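Lasso peptide isopeptidase AtxE2 (Asticcacaulis excentricus, PDB 5TXE) hydrolyses the isopeptide bond of the lasso peptides astexin-2 and astexin-3, recognising their threaded loop structure and converting them to linear peptides. Local coordinates at residues D505-L510 against G514-A519; R398-E403 against L457-F462. The protein carries 1 engineered substitution. All coordinates share one frame; numbering follows the deposited sequence.

Contact 1 of 2, residues D505-L510 against G514-A519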
loop_
_atom_site.group_PDB
_atom_site.type_symbol
_atom_site.label_atom_id
_atom_site.label_comp_id
_atom_site.label_asym_id
_atom_site.label_seq_id
_atom_site.Cartn_x
_atom_site.Cartn_y
_atom_site.Cartn_z
ATOM N N ASP A 505 11.286 8.262 -21.170
ATOM C CA ASP A 505 10.362 8.047 -22.306
ATOM C C ASP A 505 9.062 8.798 -22.103
ATOM O O ASP A 505 8.591 9.478 -23.004
ATOM C CB ASP A 505 10.057 6.555 -22.501
ATOM C CG ASP A 505 11.304 5.741 -22.856
ATOM O OD1 ASP A 505 12.248 6.328 -23.408
ATOM O OD2 ASP A 505 11.363 4.510 -22.589
ATOM N N LEU A 506 8.489 8.721 -20.904
ATOM C CA LEU A 506 7.243 9.419 -20.658
ATOM C C LEU A 506 7.410 10.922 -20.761
ATOM O O LEU A 506 6.524 11.625 -21.260
ATOM C CB LEU A 506 6.627 9.058 -19.312
ATOM C CG LEU A 506 6.179 7.627 -19.250
ATOM C CD1 LEU A 506 6.033 7.130 -17.800
ATOM C CD2 LEU A 506 4.848 7.517 -19.999
ATOM N N ILE A 507 8.507 11.411 -20.227
ATOM C CA ILE A 507 8.741 12.835 -20.248
ATOM C C ILE A 507 8.885 13.260 -21.711
ATOM O O ILE A 507 8.317 14.270 -22.118
ATOM C CB ILE A 507 10.018 13.203 -19.449
ATOM C CG1 ILE A 507 9.782 12.984 -17.937
ATOM C CG2 ILE A 507 10.419 14.630 -19.670
ATOM C CD1 ILE A 507 11.055 13.099 -17.139
ATOM N N ASP A 508 9.696 12.528 -22.467
ATOM C CA ASP A 508 9.893 12.846 -23.889
ATOM C C ASP A 508 8.582 12.840 -24.646
ATOM O O ASP A 508 8.356 13.694 -25.470
ATOM C CB ASP A 508 10.850 11.866 -24.568
ATOM C CG ASP A 508 12.306 12.049 -24.120
ATOM O OD1 ASP A 508 12.638 13.115 -23.542
ATOM O OD2 ASP A 508 13.119 11.124 -24.330
ATOM N N ASP A 509 7.714 11.893 -24.352
ATOM C CA ASP A 509 6.403 11.878 -24.977
ATOM C C ASP A 509 5.644 13.166 -24.702
ATOM O O ASP A 509 5.084 13.777 -25.602
ATOM C CB ASP A 509 5.600 10.662 -24.459
ATOM C CG ASP A 509 4.202 10.523 -25.110
ATOM O OD1 ASP A 509 4.119 10.042 -26.245
ATOM O OD2 ASP A 509 3.173 10.850 -24.479
ATOM N N LEU A 510 5.552 13.542 -23.435
ATOM C CA LEU A 510 4.738 14.674 -23.069
ATOM C C LEU A 510 5.395 15.941 -23.597
ATOM O O LEU A 510 4.710 16.892 -23.927
ATOM C CB LEU A 510 4.596 14.770 -21.558
ATOM C CG LEU A 510 3.823 13.666 -20.871
ATOM C CD1 LEU A 510 3.992 13.792 -19.359
ATOM C CD2 LEU A 510 2.370 13.794 -21.244
ATOM N N GLY A 514 3.925 18.834 -26.568
ATOM C CA GLY A 514 3.815 20.229 -26.203
ATOM C C GLY A 514 3.084 20.442 -24.890
ATOM O O GLY A 514 2.627 21.542 -24.604
ATOM N N VAL A 515 2.969 19.405 -24.067
ATOM C CA VAL A 515 2.271 19.538 -22.779
ATOM C C VAL A 515 3.177 20.077 -21.631
ATOM O O VAL A 515 2.719 20.773 -20.722
ATOM C CB VAL A 515 1.665 18.190 -22.372
ATOM C CG1 VAL A 515 1.033 18.269 -20.998
ATOM C CG2 VAL A 515 0.667 17.763 -23.416
ATOM N N ILE A 516 4.462 19.792 -21.674
ATOM C CA ILE A 516 5.345 20.141 -20.543
ATOM C C ILE A 516 6.611 20.804 -20.988
ATOM O O ILE A 516 7.045 20.657 -22.132
ATOM C CB ILE A 516 5.779 18.899 -19.760
ATOM C CG1 ILE A 516 6.478 17.900 -20.676
ATOM C CG2 ILE A 516 4.588 18.190 -19.162
ATOM C CD1 ILE A 516 7.788 17.383 -20.166
ATOM N N ASP A 517 7.222 21.534 -20.069
ATOM C CA ASP A 517 8.539 22.107 -20.296
ATOM C C ASP A 517 9.561 21.176 -19.663
ATOM O O ASP A 517 9.581 21.041 -18.430
ATOM C CB ASP A 517 8.551 23.483 -19.621
ATOM C CG ASP A 517 9.885 24.143 -19.650
ATOM O OD1 ASP A 517 10.860 23.529 -20.154
ATOM O OD2 ASP A 517 9.947 25.297 -19.154
ATOM N N PRO A 518 10.427 20.556 -20.468
ATOM C CA PRO A 518 11.286 19.513 -19.942
ATOM C C PRO A 518 12.408 20.015 -19.041
ATOM O O PRO A 518 13.032 19.207 -18.333
ATOM C CB PRO A 518 11.880 18.862 -21.201
ATOM C CG PRO A 518 11.809 19.968 -22.237
ATOM C CD PRO A 518 10.548 20.690 -21.946
ATOM N N ALA A 519 12.656 21.314 -19.069
ATOM C CA ALA A 519 13.599 21.904 -18.135
ATOM C C ALA A 519 12.939 22.118 -16.756
ATOM O O ALA A 519 13.617 22.641 -15.880
ATOM C CB ALA A 519 14.107 23.250 -18.679
#
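Ile516 reaches back onto the helix that the chain has just left, and two successive carbons of its longer branch, CG1 and CD1, touch Leu510 and Ile507, residues about one turn apart. Its CG1 lies against CB of Leu510 at 3.8 Å, while CD1 extends to the CG2 methyl of Ile507, also at 3.8 Å, the two isoleucine side chains crossing at about a right angle. The first torsion makes this reach possible: with chi1 at 57°, CG1 sits between the backbone N and the carbonyl carbon. On the helix, Ile507 offers CG2, the branch anti to its own N, and CD1 of Ile516 also rests 3.7 Å from the Ile507 O. This is the helix-to-strand return of an alpha/beta-hydrolase fold, in which helix 494-512 packs on the central sheet and strand 516-517 leads toward strand 521-525. Gly514 leaves the helix with positive phi, a backbone angle easy for a residue without CB, and so closes it in a Schellman motif, whose wider bond runs from Val515 N to Leu510 O, 3.1 Å. With CG1, CG2 and CD1 gone, as in an alanine here, a gap is likely to open between the helix and the returning chain, leaving Ile507 CG2 and Leu510 CB without their apolar partner. Branched and long aliphatic residues suit this buried seam, which Leu433 and Ala463 of the sheet also line.

Contact 2 of 2, residues R398-E403 against L457-F462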
loop_
_atom_site.group_PDB
_atom_site.type_symbol
_atom_site.label_atom_id
_atom_site.label_comp_id
_atom_site.label_asym_id
_atom_site.label_seq_id
_atom_site.Cartn_x
_atom_site.Cartn_y
_atom_site.Cartn_z
ATOM N N ARG A 398 -14.175 21.155 -8.815
ATOM C CA ARG A 398 -13.662 21.263 -10.175
ATOM C C ARG A 398 -12.473 20.334 -10.285
ATOM O O ARG A 398 -11.361 20.660 -9.857
ATOM C CB ARG A 398 -13.281 22.709 -10.541
ATOM C CG ARG A 398 -13.279 22.982 -12.055
ATOM C CD ARG A 398 -13.649 24.446 -12.379
ATOM N NE ARG A 398 -12.659 25.330 -13.050
ATOM C CZ ARG A 398 -12.279 25.215 -14.326
ATOM N NH1 ARG A 398 -12.705 24.186 -15.066
ATOM N NH2 ARG A 398 -11.435 26.099 -14.850
ATOM N N LEU A 399 -12.722 19.187 -10.882
ATOM C CA LEU A 399 -11.756 18.156 -10.988
ATOM C C LEU A 399 -10.792 18.379 -12.147
ATOM O O LEU A 399 -11.172 18.818 -13.188
ATOM C CB LEU A 399 -12.430 16.821 -11.152
ATOM C CG LEU A 399 -13.270 16.365 -9.984
ATOM C CD1 LEU A 399 -13.869 15.012 -10.328
ATOM C CD2 LEU A 399 -12.478 16.219 -8.712
ATOM N N PRO A 400 -9.505 18.081 -11.934
ATOM C CA PRO A 400 -8.532 17.991 -13.005
ATOM C C PRO A 400 -8.975 16.999 -14.045
ATOM O O PRO A 400 -9.822 16.119 -13.775
ATOM C CB PRO A 400 -7.289 17.416 -12.311
ATOM C CG PRO A 400 -7.410 17.863 -10.911
ATOM C CD PRO A 400 -8.893 17.838 -10.616
ATOM N N LYS A 401 -8.392 17.141 -15.221
ATOM C CA LYS A 401 -8.648 16.240 -16.322
ATOM C C LYS A 401 -7.606 15.104 -16.223
ATOM O O LYS A 401 -6.426 15.372 -16.028
ATOM C CB LYS A 401 -8.536 17.038 -17.635
ATOM C CG LYS A 401 -8.757 16.231 -18.923
ATOM C CD LYS A 401 -8.336 17.006 -20.200
ATOM C CE LYS A 401 -7.612 16.150 -21.257
ATOM N NZ LYS A 401 -8.534 15.298 -22.056
ATOM N N VAL A 402 -8.045 13.852 -16.367
ATOM C CA VAL A 402 -7.176 12.691 -16.367
ATOM C C VAL A 402 -7.167 11.953 -17.708
ATOM O O VAL A 402 -8.206 11.704 -18.287
ATOM C CB VAL A 402 -7.644 11.676 -15.319
ATOM C CG1 VAL A 402 -6.607 10.565 -15.171
ATOM C CG2 VAL A 402 -7.812 12.375 -14.004
ATOM N N GLU A 403 -6.006 11.518 -18.151
ATOM C CA GLU A 403 -5.910 10.786 -19.372
ATOM C C GLU A 403 -4.883 9.666 -19.177
ATOM O O GLU A 403 -3.765 9.919 -18.759
ATOM C CB GLU A 403 -5.483 11.771 -20.457
ATOM C CG GLU A 403 -4.611 11.164 -21.514
ATOM C CD GLU A 403 -4.134 12.165 -22.580
ATOM O OE1 GLU A 403 -4.340 13.432 -22.427
ATOM O OE2 GLU A 403 -3.516 11.639 -23.559
ATOM N N LEU A 457 -1.811 19.131 -6.650
ATOM C CA LEU A 457 -0.723 19.625 -7.499
ATOM C C LEU A 457 -1.264 20.130 -8.867
ATOM O O LEU A 457 -0.848 21.188 -9.382
ATOM C CB LEU A 457 0.319 18.538 -7.752
ATOM C CG LEU A 457 1.379 18.366 -6.666
ATOM C CD1 LEU A 457 2.172 17.074 -6.772
ATOM C CD2 LEU A 457 2.314 19.532 -6.664
ATOM N N ALA A 458 -2.165 19.364 -9.467
ATOM C CA ALA A 458 -2.781 19.815 -10.701
ATOM C C ALA A 458 -3.569 21.125 -10.468
ATOM O O ALA A 458 -3.461 22.038 -11.244
ATOM C CB ALA A 458 -3.688 18.760 -11.250
ATOM N N THR A 459 -4.325 21.199 -9.394
ATOM C CA THR A 459 -5.029 22.397 -9.064
ATOM C C THR A 459 -4.077 23.582 -8.969
ATOM O O THR A 459 -4.428 24.696 -9.313
ATOM C CB THR A 459 -5.823 22.208 -7.786
ATOM O OG1 THR A 459 -6.850 21.215 -8.009
ATOM C CG2 THR A 459 -6.425 23.500 -7.336
ATOM N N ALA A 460 -2.858 23.363 -8.552
ATOM C CA ALA A 460 -1.901 24.452 -8.445
ATOM C C ALA A 460 -1.211 24.807 -9.731
ATOM O O ALA A 460 -0.286 25.626 -9.693
ATOM C CB ALA A 460 -0.839 24.088 -7.424
ATOM N N GLY A 461 -1.556 24.165 -10.852
ATOM C CA GLY A 461 -0.989 24.555 -12.140
ATOM C C GLY A 461 0.072 23.638 -12.709
ATOM O O GLY A 461 0.703 23.966 -13.693
ATOM N N PHE A 462 0.295 22.481 -12.090
ATOM C CA PHE A 462 1.248 21.512 -12.613
ATOM C C PHE A 462 0.554 20.458 -13.450
ATOM O O PHE A 462 -0.598 20.110 -13.189
ATOM C CB PHE A 462 1.959 20.792 -11.469
ATOM C CG PHE A 462 2.820 21.681 -10.656
ATOM C CD1 PHE A 462 4.100 21.955 -11.062
ATOM C CD2 PHE A 462 2.340 22.238 -9.496
ATOM C CE1 PHE A 462 4.896 22.789 -10.315
ATOM C CE2 PHE A 462 3.124 23.073 -8.724
ATOM C CZ PHE A 462 4.394 23.346 -9.123
#
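Pro400 and Ala458 make the close part of this contact, a small apolar touch without polar bonds between the two segments. CB of Pro400 points toward the helix, and CB and CG are the ring atoms that touch the single methyl of Ala458, which lies 3.8 Å from CG and 4.0 Å from CB. Both residue types suit the place: the proline presents a compact, rigid hydrocarbon surface just before strand 401-408 begins, and alanine's short side chain lets the helix backbone come near, with the two CA atoms 6.5 Å apart. Toward the rim the fit slackens. Thr459 OG1 stands 4.5 Å from Pro400 CG, and this hydroxyl is instead hydrogen-bonded to Leu455 O, one turn back in its own helix, a common way for threonine to satisfy its polar group. The solvent side is taken by the exposed Lys401, next to Pro400, and Arg398, two residues before it. The helix closes with a Schellman motif at Gly461, where a CB would be jammed against the carbonyl O of Ala460, so a residue without one fits; Gly461 N bonds to Ala458 O at 2.9 Å and Phe462 N to Leu457 O at 3.2 Å. Val420 of strand 414-421 touches both Pro400 and Ala458, so the contact joins the start of edge strand 401-408 to the end of helix 454-459, while the side chains of Leu457 and Phe462 touch helix 643-662 and strand 431-436.

In the fold
Contacts 1 and 2 follow one another along the chain, contact 2 closing before contact 1 opens, and both lie against the eight-stranded mixed sheet of the hydrolase domain, contact 2 at its edge strand 401-408. Their centres lie about 17 Å apart and their nearest atoms about 7 Å apart, without touching. Strand 414-421 runs between them: Leu419 and Leu421 meet contact 1, Val420 meets contact 2. A salt bridge from Glu403 to Arg513, just after helix 494-512 and between the segments of contact 1, also links the two neighbourhoods. Both lie away from the catalytic residues, where the nucleophile position carries an engineered alanine, Ala527, with Glu610 and His638 the inferred partners of the charge relay.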